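Local coordinates for protein 4-oxalmesaconate hydratase (Pseudomonas putida, PDB 5CGZ) that uses a zinc cofactor to hydrate 4-carboxy-2-hydroxymuconate (oxalomesaconate enol) to 4-carboxy-4-hydroxy-2-oxoadipate, the third step of gallate degradation, at residues F39-S45 / V59-R64; A99-R103 / A137-K143; S114-Y119 / Q161-W167. All coordinates share one frame; numbering follows the deposited sequence.

Interaction 1. Residues F39-S45 / V59-R64. With ZN (zinc ion), chain C.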
# COMPACT_ATOMS: atom_id res chain seq x y z
N PHE A 39 -19.72 16.75 -21.37
CA PHE A 39 -20.79 15.87 -21.82
C PHE A 39 -20.30 14.48 -22.22
O PHE A 39 -21.10 13.63 -22.62
CB PHE A 39 -21.53 16.50 -23.01
CG PHE A 39 -22.24 17.79 -22.68
CD1 PHE A 39 -23.51 17.78 -22.13
CD2 PHE A 39 -21.64 19.01 -22.95
CE1 PHE A 39 -24.17 18.96 -21.84
CE2 PHE A 39 -22.28 20.20 -22.66
CZ PHE A 39 -23.55 20.18 -22.11
N GLY A 40 -18.99 14.25 -22.13
CA GLY A 40 -18.41 13.01 -22.64
C GLY A 40 -18.57 12.94 -24.15
O GLY A 40 -18.66 11.86 -24.74
N GLU A 41 -18.58 14.12 -24.77
CA GLU A 41 -18.90 14.24 -26.19
C GLU A 41 -17.87 13.55 -27.10
O GLU A 41 -18.22 13.02 -28.15
CB GLU A 41 -19.05 15.73 -26.57
CG GLU A 41 -17.82 16.63 -26.32
CD GLU A 41 -17.79 17.25 -24.92
OE1 GLU A 41 -18.46 16.73 -24.00
OE2 GLU A 41 -17.08 18.27 -24.73
N ARG A 42 -16.61 13.52 -26.70
CA ARG A 42 -15.58 12.91 -27.55
C ARG A 42 -15.26 11.45 -27.20
O ARG A 42 -15.01 10.64 -28.09
CB ARG A 42 -14.30 13.75 -27.49
CG ARG A 42 -14.47 15.13 -28.12
CD ARG A 42 -13.66 16.20 -27.40
NE ARG A 42 -12.23 15.93 -27.43
CZ ARG A 42 -11.42 16.29 -28.43
NH1 ARG A 42 -11.92 16.93 -29.48
NH2 ARG A 42 -10.12 16.02 -28.37
N GLY A 43 -15.28 11.11 -25.91
CA GLY A 43 -14.86 9.78 -25.51
C GLY A 43 -15.92 8.84 -24.94
O GLY A 43 -15.63 7.68 -24.68
N GLU A 44 -17.13 9.33 -24.73
CA GLU A 44 -18.21 8.50 -24.20
C GLU A 44 -19.45 8.59 -25.08
O GLU A 44 -20.58 8.52 -24.60
CB GLU A 44 -18.55 8.90 -22.75
CG GLU A 44 -17.37 8.77 -21.74
CD GLU A 44 -17.80 8.94 -20.27
OE1 GLU A 44 -18.94 9.39 -20.01
OE2 GLU A 44 -17.00 8.61 -19.36
N SER A 45 -19.25 8.73 -26.39
CA SER A 45 -20.36 8.91 -27.32
C SER A 45 -20.16 8.17 -28.65
O SER A 45 -20.51 8.68 -29.71
CB SER A 45 -20.57 10.40 -27.60
OG SER A 45 -20.89 11.09 -26.41
N VAL A 59 -23.47 16.13 -30.60
CA VAL A 59 -23.32 15.15 -29.53
C VAL A 59 -23.69 15.78 -28.19
O VAL A 59 -24.46 15.20 -27.42
CB VAL A 59 -21.89 14.59 -29.47
CG1 VAL A 59 -21.75 13.63 -28.28
CG2 VAL A 59 -21.57 13.87 -30.76
N LYS A 60 -23.16 16.97 -27.93
CA LYS A 60 -23.46 17.67 -26.68
C LYS A 60 -24.97 17.87 -26.48
O LYS A 60 -25.48 17.71 -25.37
CB LYS A 60 -22.75 19.03 -26.63
CG LYS A 60 -21.22 18.96 -26.55
CD LYS A 60 -20.65 20.38 -26.42
CE LYS A 60 -19.14 20.39 -26.55
NZ LYS A 60 -18.61 21.76 -26.30
N ASP A 61 -25.67 18.21 -27.56
CA ASP A 61 -27.12 18.40 -27.47
C ASP A 61 -27.81 17.12 -27.05
O ASP A 61 -28.67 17.12 -26.17
CB ASP A 61 -27.71 18.88 -28.81
CG ASP A 61 -27.37 20.33 -29.12
OD1 ASP A 61 -27.01 21.08 -28.18
OD2 ASP A 61 -27.47 20.71 -30.30
N ALA A 62 -27.43 16.01 -27.68
CA ALA A 62 -28.03 14.72 -27.34
C ALA A 62 -27.71 14.35 -25.88
O ALA A 62 -28.60 13.95 -25.12
CB ALA A 62 -27.54 13.64 -28.30
N ARG A 63 -26.45 14.50 -25.49
CA ARG A 63 -26.04 14.19 -24.11
C ARG A 63 -26.76 15.08 -23.09
O ARG A 63 -27.18 14.60 -22.03
CB ARG A 63 -24.53 14.35 -23.96
CG ARG A 63 -23.70 13.37 -24.77
CD ARG A 63 -23.65 12.00 -24.11
NE ARG A 63 -24.72 11.11 -24.55
CZ ARG A 63 -24.61 10.24 -25.56
NH1 ARG A 63 -23.47 10.14 -26.24
NH2 ARG A 63 -25.63 9.47 -25.88
N ARG A 64 -26.88 16.37 -23.39
CA ARG A 64 -27.54 17.32 -22.50
C ARG A 64 -29.00 16.91 -22.25
O ARG A 64 -29.48 16.94 -21.12
CB ARG A 64 -27.48 18.75 -23.07
CG ARG A 64 -28.00 19.85 -22.13
CD ARG A 64 -28.06 21.25 -22.83
NE ARG A 64 -26.75 21.76 -23.25
CZ ARG A 64 -26.32 21.82 -24.52
NH1 ARG A 64 -27.09 21.40 -25.51
NH2 ARG A 64 -25.11 22.31 -24.80
ZN ZN C . -17.01 9.35 -17.55
O HOH W 1 -17.70 7.04 -18.16
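E41 and V59 bring the two backbones nearest, with 5.6 Å between their CA atoms. F39-S45 is an irregular loop after strand 31-36, and V59-R64 is a regular part of helix 56-74. The loop curls back on itself. E44 N and S45 OG both donate to G40 O, from opposite faces of its carbonyl plane.

F39 lies against the helix. Its CG stands anti to its own carbonyl carbon (chi1 -64°), which turns the ring onto the helix, against K60 and R64. K60 CB lies over a ring face, 4.2 Å from the centroid, as a CH-pi contact. F39 CE1 touches R64 CB at 3.5 Å. Further out, the R64 guanidinium stands steeply to the ring, with the two planes 76° apart. A salt bridge from R64 NH1 to D61 OD1 (2.7 Å) lies in the guanidinium plane and helps fix its rotation. E41 meets the K60 chain with CB, CG and its carboxylate. E41 OE1 accepts a bond from F39 N. The charged end of K60 pairs with D82 instead; K60 NZ is 4.1 Å from E41 OE2, too far for a salt bridge.

The polar link is R63 to S45. R63 NH1 donates to S45 OG at 2.8 Å, and the oxygen lies in the guanidinium plane. The N-H...O angle is 144°. S45 OG in turn donates to G40 O, which links R63 to the loop backbone. R63 NE pairs with E66. V59 CG1 packs on S45 OG at 3.3 Å.

The loop also carries E44. In the conformer described here (a second is modelled), E44 OE2 binds zinc at 2.0 Å. With H10, D13 and H123 it forms the metal site of this MshB deacetylase-family, Rossmann-like domain.

Interaction 2. Residues A99-R103 / A137-K143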
# COMPACT_ATOMS: atom_id res chain seq x y z
N ALA A 99 -16.20 26.18 -6.81
CA ALA A 99 -16.27 26.68 -5.44
C ALA A 99 -17.54 27.51 -5.23
O ALA A 99 -18.14 27.47 -4.15
CB ALA A 99 -15.04 27.51 -5.09
N ASP A 100 -17.94 28.26 -6.25
CA ASP A 100 -19.18 29.04 -6.16
C ASP A 100 -20.41 28.13 -6.09
O ASP A 100 -21.37 28.45 -5.40
CB ASP A 100 -19.30 30.00 -7.35
CG ASP A 100 -18.23 31.10 -7.33
OD1 ASP A 100 -17.61 31.33 -6.26
OD2 ASP A 100 -18.01 31.73 -8.39
N VAL A 101 -20.39 27.00 -6.80
CA VAL A 101 -21.48 26.04 -6.66
C VAL A 101 -21.56 25.56 -5.22
O VAL A 101 -22.65 25.49 -4.65
CB VAL A 101 -21.31 24.84 -7.62
CG1 VAL A 101 -22.37 23.77 -7.35
CG2 VAL A 101 -21.38 25.32 -9.07
N TYR A 102 -20.41 25.24 -4.62
CA TYR A 102 -20.37 24.83 -3.22
C TYR A 102 -20.97 25.89 -2.30
O TYR A 102 -21.76 25.58 -1.41
CB TYR A 102 -18.93 24.55 -2.77
CG TYR A 102 -18.42 23.13 -2.96
CD1 TYR A 102 -18.62 22.17 -1.97
CD2 TYR A 102 -17.70 22.78 -4.09
CE1 TYR A 102 -18.12 20.86 -2.13
CE2 TYR A 102 -17.19 21.48 -4.26
CZ TYR A 102 -17.41 20.53 -3.27
OH TYR A 102 -16.92 19.25 -3.43
N ARG A 103 -20.57 27.14 -2.51
CA ARG A 103 -21.04 28.24 -1.67
C ARG A 103 -22.57 28.40 -1.78
O ARG A 103 -23.24 28.69 -0.80
CB ARG A 103 -20.32 29.54 -2.03
CG ARG A 103 -18.86 29.63 -1.57
CD ARG A 103 -18.78 29.96 -0.10
NE ARG A 103 -17.43 29.99 0.45
CZ ARG A 103 -16.64 31.06 0.48
NH1 ARG A 103 -17.04 32.21 -0.06
NH2 ARG A 103 -15.43 30.97 1.03
N ALA A 137 -13.87 26.77 -0.93
CA ALA A 137 -15.15 27.25 -0.40
C ALA A 137 -15.17 27.30 1.13
O ALA A 137 -16.03 27.96 1.73
CB ALA A 137 -16.29 26.38 -0.92
N GLN A 138 -14.23 26.61 1.76
CA GLN A 138 -14.06 26.69 3.21
C GLN A 138 -13.33 27.96 3.67
O GLN A 138 -13.39 28.32 4.85
CB GLN A 138 -13.28 25.47 3.73
CG GLN A 138 -13.98 24.12 3.60
CD GLN A 138 -13.07 22.98 4.04
OE1 GLN A 138 -11.85 23.07 3.89
NE2 GLN A 138 -13.65 21.91 4.59
N ALA A 139 -12.61 28.61 2.76
CA ALA A 139 -11.68 29.67 3.15
C ALA A 139 -12.38 31.01 3.37
O ALA A 139 -13.05 31.53 2.48
CB ALA A 139 -10.59 29.83 2.09
N GLU A 140 -12.22 31.56 4.57
CA GLU A 140 -12.87 32.82 4.90
C GLU A 140 -12.25 33.97 4.10
O GLU A 140 -12.80 35.06 4.02
CB GLU A 140 -12.81 33.07 6.42
CG GLU A 140 -13.76 32.14 7.18
CD GLU A 140 -13.71 32.30 8.69
OE1 GLU A 140 -13.73 31.26 9.40
OE2 GLU A 140 -13.68 33.45 9.18
N GLY A 141 -11.11 33.69 3.46
CA GLY A 141 -10.46 34.66 2.60
C GLY A 141 -10.90 34.55 1.15
O GLY A 141 -10.50 35.36 0.30
N TYR A 142 -11.71 33.54 0.84
CA TYR A 142 -12.28 33.44 -0.50
C TYR A 142 -13.64 34.11 -0.51
O TYR A 142 -14.55 33.65 0.19
CB TYR A 142 -12.41 31.99 -0.96
CG TYR A 142 -13.09 31.87 -2.31
CD1 TYR A 142 -12.46 32.32 -3.46
CD2 TYR A 142 -14.37 31.34 -2.42
CE1 TYR A 142 -13.09 32.25 -4.70
CE2 TYR A 142 -15.01 31.25 -3.65
CZ TYR A 142 -14.36 31.70 -4.79
OH TYR A 142 -14.97 31.62 -6.03
N LYS A 143 -13.78 35.18 -1.30
CA LYS A 143 -14.98 36.01 -1.32
C LYS A 143 -15.45 36.30 0.10
O LYS A 143 -16.52 35.84 0.51
CB LYS A 143 -16.10 35.34 -2.14
CG LYS A 143 -15.73 35.17 -3.62
CD LYS A 143 -16.92 34.81 -4.50
CE LYS A 143 -16.47 34.73 -5.97
NZ LYS A 143 -17.61 34.52 -6.93
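A99 and A137 bring two helices of the Rossmann-like domain close together. Helix 92-105 meets the end of helix 122-138 and the type I beta turn A139-Y142 that follows. The tight part is buried. A137 CB sits 3.7 Å from Y102 CB, and A99 CB rests on Y142 CE2. R103 ties the turn to the helix end. Its chain bends at chi2 (-78°), which brings the guanidinium in among the backbone carbonyls. NE and NH2 grip A137 O side-on, with NE at 2.8 Å. NH1 and NH2 grip Y142 O end-on, each at 2.9 Å. Both oxygens lie close to the guanidinium plane, and Y142 CD2 lies over one of its faces. E146 is a second, charged partner for NH1. A methionine in place of R103 would probably leave the carbonyls of A137 and Y142 without these donors and the E146 carboxylate without its mate.

The solvent side is looser. K143 is exposed, and its NZ reaches D100 by a salt bridge with weak hydrogen bonds, 3.2 Å to OD2. The firmer hold on D100 comes from Y142, whose OH donates to OD1 at 2.7 Å from above the carboxylate plane.

Interaction 3. Residues S114-Y119 / Q161-W167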
# COMPACT_ATOMS: atom_id res chain seq x y z
N SER A 114 -13.41 8.08 -8.52
CA SER A 114 -12.22 7.57 -7.83
C SER A 114 -11.01 8.41 -8.22
O SER A 114 -10.98 9.00 -9.30
CB SER A 114 -11.98 6.09 -8.18
OG SER A 114 -11.73 5.92 -9.57
N LEU A 115 -10.01 8.46 -7.35
CA LEU A 115 -8.82 9.29 -7.59
C LEU A 115 -7.80 8.62 -8.50
O LEU A 115 -6.86 9.25 -8.95
CB LEU A 115 -8.16 9.68 -6.26
CG LEU A 115 -8.69 11.02 -5.71
CD1 LEU A 115 -7.91 11.50 -4.51
CD2 LEU A 115 -8.65 12.09 -6.81
N LYS A 116 -7.99 7.33 -8.77
CA LYS A 116 -7.20 6.65 -9.79
C LYS A 116 -8.15 6.02 -10.80
O LYS A 116 -9.23 5.55 -10.43
CB LYS A 116 -6.28 5.60 -9.19
CG LYS A 116 -5.24 6.17 -8.24
CD LYS A 116 -4.22 5.11 -7.83
CE LYS A 116 -3.11 5.68 -6.94
NZ LYS A 116 -2.00 4.71 -6.73
N ASP A 117 -7.74 6.02 -12.06
CA ASP A 117 -8.53 5.41 -13.12
C ASP A 117 -7.67 5.27 -14.36
O ASP A 117 -7.53 6.21 -15.14
CB ASP A 117 -9.77 6.26 -13.42
CG ASP A 117 -10.76 5.54 -14.32
OD1 ASP A 117 -10.37 4.63 -15.08
OD2 ASP A 117 -11.96 5.91 -14.26
N PRO A 118 -7.07 4.08 -14.53
CA PRO A 118 -6.19 3.85 -15.68
C PRO A 118 -6.96 3.78 -17.01
O PRO A 118 -6.34 3.67 -18.07
CB PRO A 118 -5.52 2.50 -15.36
CG PRO A 118 -6.35 1.87 -14.28
CD PRO A 118 -7.04 2.98 -13.55
N TYR A 119 -8.29 3.86 -16.96
CA TYR A 119 -9.07 3.83 -18.20
C TYR A 119 -9.59 5.20 -18.62
O TYR A 119 -10.07 5.37 -19.74
CB TYR A 119 -10.23 2.83 -18.05
CG TYR A 119 -9.69 1.46 -17.78
CD1 TYR A 119 -9.30 0.62 -18.83
CD2 TYR A 119 -9.50 1.01 -16.47
CE1 TYR A 119 -8.76 -0.65 -18.58
CE2 TYR A 119 -8.96 -0.25 -16.21
CZ TYR A 119 -8.59 -1.07 -17.27
OH TYR A 119 -8.06 -2.32 -17.00
N GLN A 161 -14.13 -0.33 -13.47
CA GLN A 161 -13.24 -1.42 -13.07
C GLN A 161 -12.61 -1.12 -11.71
O GLN A 161 -11.49 -0.60 -11.62
CB GLN A 161 -12.18 -1.64 -14.15
CG GLN A 161 -12.82 -2.13 -15.44
CD GLN A 161 -11.82 -2.50 -16.52
OE1 GLN A 161 -11.08 -3.48 -16.40
NE2 GLN A 161 -11.80 -1.71 -17.58
N PRO A 162 -13.36 -1.43 -10.64
CA PRO A 162 -13.01 -0.94 -9.30
C PRO A 162 -11.62 -1.41 -8.84
O PRO A 162 -10.86 -0.57 -8.35
CB PRO A 162 -14.12 -1.51 -8.40
CG PRO A 162 -14.84 -2.54 -9.22
CD PRO A 162 -14.64 -2.17 -10.66
N GLU A 163 -11.29 -2.69 -8.98
CA GLU A 163 -9.98 -3.15 -8.50
C GLU A 163 -8.83 -2.52 -9.28
O GLU A 163 -7.81 -2.20 -8.68
CB GLU A 163 -9.86 -4.67 -8.58
CG GLU A 163 -10.84 -5.43 -7.71
CD GLU A 163 -12.12 -5.82 -8.43
OE1 GLU A 163 -12.37 -5.33 -9.56
OE2 GLU A 163 -12.89 -6.62 -7.87
N GLN A 164 -8.98 -2.32 -10.59
CA GLN A 164 -7.91 -1.70 -11.38
C GLN A 164 -7.73 -0.25 -10.92
O GLN A 164 -6.65 0.31 -11.05
CB GLN A 164 -8.21 -1.73 -12.89
CG GLN A 164 -8.59 -3.12 -13.45
CD GLN A 164 -7.60 -4.20 -13.08
OE1 GLN A 164 -6.41 -3.93 -12.87
NE2 GLN A 164 -8.08 -5.44 -13.00
N CYS A 165 -8.78 0.34 -10.37
CA CYS A 165 -8.72 1.71 -9.87
C CYS A 165 -8.27 1.78 -8.41
O CYS A 165 -8.20 2.87 -7.84
CB CYS A 165 -10.07 2.40 -10.01
SG CYS A 165 -10.60 2.60 -11.72
N GLU A 166 -7.97 0.63 -7.81
CA GLU A 166 -7.61 0.56 -6.39
C GLU A 166 -8.69 1.20 -5.50
O GLU A 166 -8.40 1.88 -4.52
CB GLU A 166 -6.25 1.22 -6.16
CG GLU A 166 -5.12 0.47 -6.89
CD GLU A 166 -3.82 1.27 -6.96
OE1 GLU A 166 -3.43 1.88 -5.95
OE2 GLU A 166 -3.20 1.28 -8.04
N TRP A 167 -9.93 0.95 -5.86
CA TRP A 167 -11.08 1.50 -5.17
C TRP A 167 -11.71 0.40 -4.32
O TRP A 167 -11.86 -0.73 -4.77
CB TRP A 167 -12.06 2.07 -6.20
CG TRP A 167 -13.37 2.60 -5.70
CD1 TRP A 167 -13.67 3.90 -5.40
CD2 TRP A 167 -14.59 1.85 -5.51
NE1 TRP A 167 -15.00 4.01 -5.03
CE2 TRP A 167 -15.58 2.78 -5.09
CE3 TRP A 167 -14.94 0.51 -5.67
CZ2 TRP A 167 -16.89 2.38 -4.81
CZ3 TRP A 167 -16.25 0.13 -5.39
CH2 TRP A 167 -17.20 1.06 -4.97
O HOH W 2 -8.99 5.18 -6.47
O HOH W 3 -12.63 2.05 -14.58
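Y119 and Q161 both place CG anti to their carbonyl carbons (chi1 -60° and -65°), and the extended Q161 chain lays its amide on the ring of Y119. The contact joins two loops of the Rossmann-like domain. They follow the adjacent parallel strands 110-112 and 154-157, at the end of the sheet where the zinc lies. Q161 NE2 sits over the centre of the Y119 ring, 3.2 Å above its plane, with the ring and amide planes 30° apart. Q164 CB meets the ring at its edge. The polar ends of Y119 and Q161 turn to another chain: Y119 OH and Q161 OE1 bond to N213 of a neighbouring subunit.

C165 is wedged at the middle, with CB 3.3 Å from K116 O and SG 3.8 Å from D117 CA. P118 CG rests on Q164 O. At the exposed edge K116 NZ bridges to E166 OE1 at 3.3 Å.

The 114-119 loop is held from within as well. S114 OG donates to K116 O at 2.7 Å. D117 OD1 accepts from Y119 N at 2.9 Å, an Asx turn. D117 OD2 bonds H123 ND1, a second-shell contact that probably helps orient this zinc ligand. A water also joins the loops here, accepting from Q161 N at 3.0 Å and donating weakly to D117 OD1.

How the interactions relate
The three contacts are separate patches of one Rossmann-like domain. Interaction 1 closes first along the chain; interactions 2 and 3 come later, and their segments alternate. Interactions 1 and 3 lie on different sides of the zinc site. Their centres are about 23 Å apart and their nearest atoms about 8 Å apart. One supplies the ligand E44, the other bonds to H123 through D117. Helix 122-138 links interactions 2 and 3: H123, near its start, meets interaction 3, and interaction 2 is at its far end, away from the metal. Interaction 2 is about 30 and 29 Å, centre to centre, from interactions 1 and 3. All three reach other subunits, so they also border interfaces of the hexamer.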